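Long-range contacts in erythrocyte binding antigen 140 (PDB 4GF2), which probably binds a receptor on the host red cell surface, through tandem Duffy binding-like domains, as the malaria parasite invades: residues 395-400 and 471-476; 408-413 and 476-481. The protein carries 3 engineered substitutions. One frame throughout, in Å; residues are numbered along the deposited sequence.

In the fold
Both contacts lie in the second Duffy binding-like domain of the chain, on the same side of the chain's centre, with their own centres about 10 Å apart. Along the sequence their segments alternate: 395-400 on helix 388-407, then 408-413 in the loop that follows it, then 471-476 on the short helix 470-475, and finally 476-481, which opens the long helix 478-508. Ile476 belongs to both contacts. Arg481 bridges them, packing on Ala400 and Phe473 of contact 1 while its guanidinium pairs with Asp401 and Asp404. Helix 388-407 and its exit loop are thus tied twice to the junction of two consecutive helices.

Contact 1: residues 395-400 and 471-476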
ATOM      1  N   ILE A 395     -25.484  -6.917   5.470  1.00 55.26           N
ATOM      2  CA  ILE A 395     -24.087  -6.521   5.332  1.00 51.47           C
ATOM      3  C   ILE A 395     -23.242  -7.745   5.012  1.00 52.05           C
ATOM      4  O   ILE A 395     -22.317  -7.680   4.202  1.00 49.56           O
ATOM      5  CB  ILE A 395     -23.555  -5.853   6.619  1.00 50.23           C
ATOM      6  CG1 ILE A 395     -24.202  -4.481   6.824  1.00 50.19           C
ATOM      7  CG2 ILE A 395     -22.039  -5.711   6.574  1.00 46.64           C
ATOM      8  CD1 ILE A 395     -23.868  -3.470   5.750  1.00 45.91           C
ATOM      9  N   GLN A 396     -23.572  -8.865   5.647  1.00 55.03           N
ATOM     10  CA  GLN A 396     -22.834 -10.103   5.434  1.00 53.47           C
ATOM     11  C   GLN A 396     -23.047 -10.639   4.024  1.00 52.38           C
ATOM     12  O   GLN A 396     -22.146 -11.246   3.450  1.00 50.66           O
ATOM     13  CB  GLN A 396     -23.235 -11.159   6.465  1.00 55.49           C
ATOM     14  CG  GLN A 396     -22.627 -10.938   7.834  1.00 58.85           C
ATOM     15  CD  GLN A 396     -22.818 -12.128   8.760  1.00 66.06           C
ATOM     16  OE1 GLN A 396     -23.294 -13.184   8.344  1.00 67.66           O
ATOM     17  NE2 GLN A 396     -22.445 -11.959  10.022  1.00 71.88           N
ATOM     18  N   ASN A 397     -24.238 -10.418   3.470  1.00 53.21           N
ATOM     19  CA  ASN A 397     -24.522 -10.828   2.095  1.00 50.27           C
ATOM     20  C   ASN A 397     -23.518 -10.222   1.112  1.00 44.74           C
ATOM     21  O   ASN A 397     -22.902 -10.938   0.319  1.00 44.68           O
ATOM     22  CB  ASN A 397     -25.950 -10.446   1.686  1.00 50.30           C
ATOM     23  CG  ASN A 397     -27.006 -11.338   2.323  1.00 52.07           C
ATOM     24  OD1 ASN A 397     -26.725 -12.465   2.736  1.00 53.29           O
ATOM     25  ND2 ASN A 397     -28.237 -10.838   2.388  1.00 51.84           N
ATOM     26  N   SER A 398     -23.343  -8.906   1.169  1.00 41.00           N
ATOM     27  CA  SER A 398     -22.421  -8.232   0.258  1.00 40.13           C
ATOM     28  C   SER A 398     -20.968  -8.542   0.607  1.00 43.09           C
ATOM     29  O   SER A 398     -20.118  -8.668  -0.272  1.00 41.33           O
ATOM     30  CB  SER A 398     -22.667  -6.724   0.259  1.00 38.67           C
ATOM     31  OG  SER A 398     -23.875  -6.423  -0.420  1.00 38.19           O
ATOM     32  N   TYR A 399     -20.688  -8.672   1.897  1.00 47.47           N
ATOM     33  CA  TYR A 399     -19.371  -9.097   2.346  1.00 47.39           C
ATOM     34  C   TYR A 399     -18.981 -10.422   1.695  1.00 47.65           C
ATOM     35  O   TYR A 399     -17.882 -10.567   1.160  1.00 47.25           O
ATOM     36  CB  TYR A 399     -19.364  -9.250   3.865  1.00 47.86           C
ATOM     37  CG  TYR A 399     -18.118  -9.910   4.399  1.00 44.25           C
ATOM     38  CD1 TYR A 399     -16.886  -9.282   4.299  1.00 41.04           C
ATOM     39  CD2 TYR A 399     -18.173 -11.157   5.007  1.00 45.32           C
ATOM     40  CE1 TYR A 399     -15.742  -9.875   4.785  1.00 41.87           C
ATOM     41  CE2 TYR A 399     -17.030 -11.758   5.500  1.00 46.28           C
ATOM     42  CZ  TYR A 399     -15.817 -11.111   5.384  1.00 45.70           C
ATOM     43  OH  TYR A 399     -14.672 -11.695   5.871  1.00 48.71           O
ATOM     44  N   ALA A 400     -19.892 -11.389   1.744  1.00 47.65           N
ATOM     45  CA  ALA A 400     -19.634 -12.714   1.193  1.00 44.56           C
ATOM     46  C   ALA A 400     -19.504 -12.672  -0.331  1.00 42.31           C
ATOM     47  O   ALA A 400     -18.713 -13.411  -0.914  1.00 40.84           O
ATOM     48  CB  ALA A 400     -20.736 -13.671   1.602  1.00 44.64           C
ATOM     49  N   ASP A 471     -17.587 -15.090   8.948  1.00 66.62           N
ATOM     50  CA  ASP A 471     -16.578 -15.906   8.284  1.00 68.11           C
ATOM     51  C   ASP A 471     -17.169 -17.222   7.789  1.00 67.79           C
ATOM     52  O   ASP A 471     -16.951 -17.613   6.643  1.00 67.19           O
ATOM     53  CB  ASP A 471     -15.407 -16.184   9.224  1.00 76.38           C
ATOM     54  CG  ASP A 471     -14.235 -16.827   8.515  1.00 80.88           C
ATOM     55  OD1 ASP A 471     -14.058 -16.568   7.306  1.00 79.50           O
ATOM     56  OD2 ASP A 471     -13.490 -17.591   9.164  1.00 85.32           O
ATOM     57  N   LYS A 472     -17.911 -17.908   8.656  1.00 68.40           N
ATOM     58  CA  LYS A 472     -18.585 -19.143   8.267  1.00 66.17           C
ATOM     59  C   LYS A 472     -19.564 -18.881   7.130  1.00 63.76           C
ATOM     60  O   LYS A 472     -19.670 -19.671   6.193  1.00 62.83           O
ATOM     61  CB  LYS A 472     -19.338 -19.755   9.451  1.00 67.99           C
ATOM     62  CG  LYS A 472     -18.539 -20.770  10.252  1.00 72.65           C
ATOM     63  CD  LYS A 472     -19.394 -21.402  11.345  1.00 79.90           C
ATOM     64  CE  LYS A 472     -18.641 -22.495  12.087  1.00 87.82           C
ATOM     65  NZ  LYS A 472     -19.477 -23.132  13.143  1.00 94.27           N
ATOM     66  N   PHE A 473     -20.286 -17.771   7.223  1.00 63.54           N
ATOM     67  CA  PHE A 473     -21.270 -17.421   6.210  1.00 61.91           C
ATOM     68  C   PHE A 473     -20.614 -17.278   4.839  1.00 60.56           C
ATOM     69  O   PHE A 473     -21.159 -17.724   3.828  1.00 57.67           O
ATOM     70  CB  PHE A 473     -21.983 -16.124   6.591  1.00 60.51           C
ATOM     71  CG  PHE A 473     -23.097 -15.753   5.660  1.00 55.54           C
ATOM     72  CD1 PHE A 473     -24.223 -16.552   5.557  1.00 56.08           C
ATOM     73  CD2 PHE A 473     -23.023 -14.603   4.890  1.00 53.01           C
ATOM     74  CE1 PHE A 473     -25.251 -16.214   4.703  1.00 54.54           C
ATOM     75  CE2 PHE A 473     -24.047 -14.259   4.035  1.00 51.69           C
ATOM     76  CZ  PHE A 473     -25.165 -15.064   3.940  1.00 53.20           C
ATOM     77  N   GLN A 474     -19.436 -16.666   4.816  1.00 63.99           N
ATOM     78  CA  GLN A 474     -18.712 -16.442   3.571  1.00 66.06           C
ATOM     79  C   GLN A 474     -18.259 -17.757   2.939  1.00 66.66           C
ATOM     80  O   GLN A 474     -18.041 -17.827   1.730  1.00 67.40           O
ATOM     81  CB  GLN A 474     -17.507 -15.532   3.821  1.00 70.53           C
ATOM     82  CG  GLN A 474     -16.627 -15.308   2.602  1.00 71.95           C
ATOM     83  CD  GLN A 474     -15.307 -16.056   2.688  1.00 74.10           C
ATOM     84  OE1 GLN A 474     -14.697 -16.141   3.757  1.00 76.58           O
ATOM     85  NE2 GLN A 474     -14.861 -16.606   1.560  1.00 73.44           N
ATOM     86  N   LYS A 475     -18.122 -18.795   3.757  1.00 66.01           N
ATOM     87  CA  LYS A 475     -17.685 -20.098   3.263  1.00 63.88           C
ATOM     88  C   LYS A 475     -18.821 -20.887   2.610  1.00 58.53           C
ATOM     89  O   LYS A 475     -18.578 -21.897   1.952  1.00 57.05           O
ATOM     90  CB  LYS A 475     -17.070 -20.926   4.397  1.00 69.90           C
ATOM     91  CG  LYS A 475     -15.758 -20.376   4.934  1.00 74.30           C
ATOM     92  CD  LYS A 475     -14.959 -21.459   5.643  1.00 81.72           C
ATOM     93  CE  LYS A 475     -13.628 -20.936   6.168  1.00 85.72           C
ATOM     94  NZ  LYS A 475     -13.778 -20.155   7.427  1.00 88.36           N
ATOM     95  N   ILE A 476     -20.056 -20.429   2.792  1.00 56.18           N
ATOM     96  CA  ILE A 476     -21.213 -21.108   2.216  1.00 55.80           C
ATOM     97  C   ILE A 476     -21.346 -20.796   0.729  1.00 53.53           C
ATOM     98  O   ILE A 476     -21.313 -19.630   0.336  1.00 54.67           O
ATOM     99  CB  ILE A 476     -22.514 -20.686   2.918  1.00 55.17           C
ATOM    100  CG1 ILE A 476     -22.520 -21.194   4.361  1.00 59.89           C
ATOM    101  CG2 ILE A 476     -23.728 -21.223   2.168  1.00 52.32           C
ATOM    102  CD1 ILE A 476     -23.758 -20.812   5.137  1.00 62.50           C
TER
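Phe473 is the centre of this helix-helix contact, which rests on packing of its ring against Ala400 and against polar atoms of Gln396 and Asn397. With CG anti to the backbone N (chi1 -175°), the ring reaches across to helix 388-407, where Ala400 CB lies 4.1 Å from Phe473 CD2. The same methyl rests 4.0 Å from Gln474 CA, and Gln474 CB meets Tyr399 CE2 obliquely.

Polar atoms line the rim of the Phe473 ring. Gln396 O sits in the ring plane, 3.6 Å from Phe473 CE2, and Asn397 OD1 is near the plane, 3.3 Å from Phe473 CZ; both oxygens meet the partly positive C-H edge. Gln396, extended beyond CG, lays OE1 3.7 Å from Phe473 CB, while its NE2 is held by Lys468 O.

Hydrogen bonds to helix 435-457 engage two more polar ends: Tyr399 OH bonds to Lys450 O, and Gln474 OE1 bonds weakly to Trp446 NE1. Within 471-476, Lys475 NZ and Asp471 OD2 form a salt bridge of 3.1 Å.

The axes of 395-400 and 471-475 approach to 9.2 Å and cross at -54°, an oblique packing within the helical Duffy binding-like fold.

Contact 2: residues 408-413 and 476-481; sequences GSDIIK and IPQFLR
Gln478 stretches from the first turn of helix 478-508 across to Asp410 and alongside Ile411, its side-chain amide meeting the loop with both polar atoms. CG is anti to the backbone N (chi1 -172°) and the chain stays extended beyond it, so the amide arrives end-on. Gln478 OE1 accepts from Ile411 N at 2.8 Å, with the donor in the carbonyl plane. On the other branch, Gln478 NE2 gives a hydrogen bond of 2.9 Å to Asp410 OD1, which uses its anti lone pair. The carboxylate and amide planes stand 77° apart, yet Asp410 OD1 lies close to the plane of the amide. NE2 also bonds to Asp401 on helix 388-407.

The second carboxylate oxygen turns back on its own loop. Asp410 OD2 accepts from Lys413 N at 3.1 Å in an Asx motif, takes a weak bond from Ile412 N, and pairs with Arg345 in a salt bridge. Lys413 NZ returns to Gly408 O at 2.6 Å, closing the loop, and pairs with Glu421.

Beside the amide, Ile411 CG1 passes 3.4 Å from Gln478 OE1, and Ile411 CD1 reaches Phe479 CB at 4.1 Å. Within 476-481, Arg481 NH1 bonds to Ile476 O at 2.8 Å, nearly along the C=O axis.

One neutral amide thus serves a buried main-chain N-H through OE1 and the carboxylates of Asp410 and Asp401 through NE2, and these bonds fix which way round it lies. Arg345 and the N-H donors probably help keep Asp410 ionised.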
ATOM      1  N   GLY A 408     -12.640 -15.450  -6.902  1.00 39.22           N
ATOM      2  CA  GLY A 408     -12.890 -15.858  -8.273  1.00 38.66           C
ATOM      3  C   GLY A 408     -13.957 -16.932  -8.378  1.00 41.41           C
ATOM      4  O   GLY A 408     -14.082 -17.592  -9.405  1.00 42.26           O
ATOM      5  N   SER A 409     -14.733 -17.111  -7.316  1.00 42.40           N
ATOM      6  CA  SER A 409     -15.781 -18.125  -7.307  1.00 43.96           C
ATOM      7  C   SER A 409     -17.146 -17.499  -7.569  1.00 42.63           C
ATOM      8  O   SER A 409     -18.137 -18.210  -7.724  1.00 42.84           O
ATOM      9  CB  SER A 409     -15.800 -18.863  -5.970  1.00 48.34           C
ATOM     10  OG  SER A 409     -16.043 -17.962  -4.907  1.00 47.92           O
ATOM     11  N   ASP A 410     -17.192 -16.169  -7.615  1.00 42.25           N
ATOM     12  CA  ASP A 410     -18.434 -15.453  -7.901  1.00 42.55           C
ATOM     13  C   ASP A 410     -19.075 -15.956  -9.189  1.00 42.43           C
ATOM     14  O   ASP A 410     -18.403 -16.131 -10.203  1.00 42.51           O
ATOM     15  CB  ASP A 410     -18.179 -13.949  -8.008  1.00 41.55           C
ATOM     16  CG  ASP A 410     -19.406 -13.184  -8.467  1.00 42.34           C
ATOM     17  OD1 ASP A 410     -20.379 -13.095  -7.686  1.00 44.16           O
ATOM     18  OD2 ASP A 410     -19.400 -12.669  -9.608  1.00 41.79           O
ATOM     19  N   ILE A 411     -20.384 -16.173  -9.142  1.00 42.72           N
ATOM     20  CA  ILE A 411     -21.110 -16.762 -10.259  1.00 43.54           C
ATOM     21  C   ILE A 411     -21.295 -15.801 -11.439  1.00 42.59           C
ATOM     22  O   ILE A 411     -21.334 -16.232 -12.592  1.00 44.87           O
ATOM     23  CB  ILE A 411     -22.498 -17.257  -9.804  1.00 45.16           C
ATOM     24  CG1 ILE A 411     -22.346 -18.461  -8.873  1.00 45.94           C
ATOM     25  CG2 ILE A 411     -23.359 -17.634 -11.005  1.00 47.45           C
ATOM     26  CD1 ILE A 411     -23.648 -18.939  -8.270  1.00 47.35           C
ATOM     27  N   ILE A 412     -21.409 -14.509 -11.150  1.00 39.67           N
ATOM     28  CA  ILE A 412     -21.792 -13.536 -12.173  1.00 39.63           C
ATOM     29  C   ILE A 412     -20.670 -13.235 -13.165  1.00 40.57           C
ATOM     30  O   ILE A 412     -20.891 -13.246 -14.373  1.00 41.80           O
ATOM     31  CB  ILE A 412     -22.261 -12.205 -11.554  1.00 37.39           C
ATOM     32  CG1 ILE A 412     -23.358 -12.449 -10.518  1.00 35.93           C
ATOM     33  CG2 ILE A 412     -22.768 -11.270 -12.641  1.00 39.38           C
ATOM     34  CD1 ILE A 412     -24.582 -13.164 -11.060  1.00 36.06           C
ATOM     35  N   LYS A 413     -19.476 -12.955 -12.655  1.00 40.57           N
ATOM     36  CA  LYS A 413     -18.340 -12.629 -13.511  1.00 41.82           C
ATOM     37  C   LYS A 413     -18.699 -11.457 -14.417  1.00 42.59           C
ATOM     38  O   LYS A 413     -18.494 -11.510 -15.632  1.00 44.95           O
ATOM     39  CB  LYS A 413     -17.945 -13.834 -14.365  1.00 45.38           C
ATOM     40  CG  LYS A 413     -17.555 -15.069 -13.573  1.00 47.90           C
ATOM     41  CD  LYS A 413     -16.354 -14.806 -12.686  1.00 49.06           C
ATOM     42  CE  LYS A 413     -15.741 -16.106 -12.187  1.00 52.81           C
ATOM     43  NZ  LYS A 413     -14.566 -15.861 -11.316  1.00 52.98           N
ATOM     44  N   ILE A 476     -20.056 -20.429   2.792  1.00 56.18           N
ATOM     45  CA  ILE A 476     -21.213 -21.108   2.216  1.00 55.80           C
ATOM     46  C   ILE A 476     -21.346 -20.796   0.729  1.00 53.53           C
ATOM     47  O   ILE A 476     -21.313 -19.630   0.336  1.00 54.67           O
ATOM     48  CB  ILE A 476     -22.514 -20.686   2.918  1.00 55.17           C
ATOM     49  CG1 ILE A 476     -22.520 -21.194   4.361  1.00 59.89           C
ATOM     50  CG2 ILE A 476     -23.728 -21.223   2.168  1.00 52.32           C
ATOM     51  CD1 ILE A 476     -23.758 -20.812   5.137  1.00 62.50           C
ATOM     52  N   PRO A 477     -21.503 -21.839  -0.103  1.00 52.67           N
ATOM     53  CA  PRO A 477     -21.691 -21.636  -1.541  1.00 50.16           C
ATOM     54  C   PRO A 477     -22.607 -20.456  -1.837  1.00 47.92           C
ATOM     55  O   PRO A 477     -23.705 -20.352  -1.287  1.00 48.50           O
ATOM     56  CB  PRO A 477     -22.325 -22.949  -1.991  1.00 50.25           C
ATOM     57  CG  PRO A 477     -21.717 -23.960  -1.086  1.00 53.72           C
ATOM     58  CD  PRO A 477     -21.524 -23.270   0.249  1.00 54.56           C
ATOM     59  N   GLN A 478     -22.133 -19.565  -2.699  1.00 46.61           N
ATOM     60  CA  GLN A 478     -22.836 -18.329  -3.009  1.00 44.90           C
ATOM     61  C   GLN A 478     -24.313 -18.566  -3.333  1.00 46.12           C
ATOM     62  O   GLN A 478     -25.187 -17.927  -2.753  1.00 47.39           O
ATOM     63  CB  GLN A 478     -22.143 -17.635  -4.180  1.00 42.56           C
ATOM     64  CG  GLN A 478     -22.665 -16.252  -4.487  1.00 41.23           C
ATOM     65  CD  GLN A 478     -21.819 -15.550  -5.524  1.00 41.87           C
ATOM     66  OE1 GLN A 478     -21.466 -16.135  -6.548  1.00 40.17           O
ATOM     67  NE2 GLN A 478     -21.469 -14.296  -5.258  1.00 42.65           N
ATOM     68  N   PHE A 479     -24.588 -19.483  -4.255  1.00 46.85           N
ATOM     69  CA  PHE A 479     -25.962 -19.756  -4.663  1.00 48.32           C
ATOM     70  C   PHE A 479     -26.865 -20.064  -3.474  1.00 52.58           C
ATOM     71  O   PHE A 479     -28.012 -19.620  -3.426  1.00 53.37           O
ATOM     72  CB  PHE A 479     -26.022 -20.928  -5.636  1.00 49.16           C
ATOM     73  CG  PHE A 479     -27.402 -21.483  -5.812  1.00 51.05           C
ATOM     74  CD1 PHE A 479     -28.360 -20.775  -6.515  1.00 51.90           C
ATOM     75  CD2 PHE A 479     -27.749 -22.706  -5.262  1.00 52.90           C
ATOM     76  CE1 PHE A 479     -29.634 -21.280  -6.676  1.00 53.70           C
ATOM     77  CE2 PHE A 479     -29.020 -23.216  -5.419  1.00 55.25           C
ATOM     78  CZ  PHE A 479     -29.964 -22.503  -6.126  1.00 55.28           C
ATOM     79  N   LEU A 480     -26.349 -20.839  -2.527  1.00 55.64           N
ATOM     80  CA  LEU A 480     -27.113 -21.196  -1.340  1.00 56.33           C
ATOM     81  C   LEU A 480     -27.425 -19.951  -0.514  1.00 51.99           C
ATOM     82  O   LEU A 480     -28.518 -19.822   0.040  1.00 51.14           O
ATOM     83  CB  LEU A 480     -26.353 -22.224  -0.496  1.00 60.22           C
ATOM     84  CG  LEU A 480     -26.217 -23.619  -1.114  1.00 63.17           C
ATOM     85  CD1 LEU A 480     -25.325 -24.509  -0.259  1.00 67.20           C
ATOM     86  CD2 LEU A 480     -27.581 -24.261  -1.298  1.00 64.21           C
ATOM     87  N   ARG A 481     -26.468 -19.032  -0.440  1.00 49.98           N
ATOM     88  CA  ARG A 481     -26.681 -17.788   0.282  1.00 50.67           C
ATOM     89  C   ARG A 481     -27.738 -16.956  -0.424  1.00 51.20           C
ATOM     90  O   ARG A 481     -28.581 -16.331   0.219  1.00 53.53           O
ATOM     91  CB  ARG A 481     -25.383 -16.992   0.387  1.00 49.30           C
ATOM     92  CG  ARG A 481     -24.233 -17.762   1.013  1.00 52.14           C
ATOM     93  CD  ARG A 481     -23.099 -16.832   1.407  1.00 53.40           C
ATOM     94  NE  ARG A 481     -22.798 -15.843   0.371  1.00 52.53           N
ATOM     95  CZ  ARG A 481     -21.836 -15.957  -0.542  1.00 51.14           C
ATOM     96  NH1 ARG A 481     -21.052 -17.029  -0.577  1.00 52.04           N
ATOM     97  NH2 ARG A 481     -21.655 -14.986  -1.428  1.00 49.67           N
TER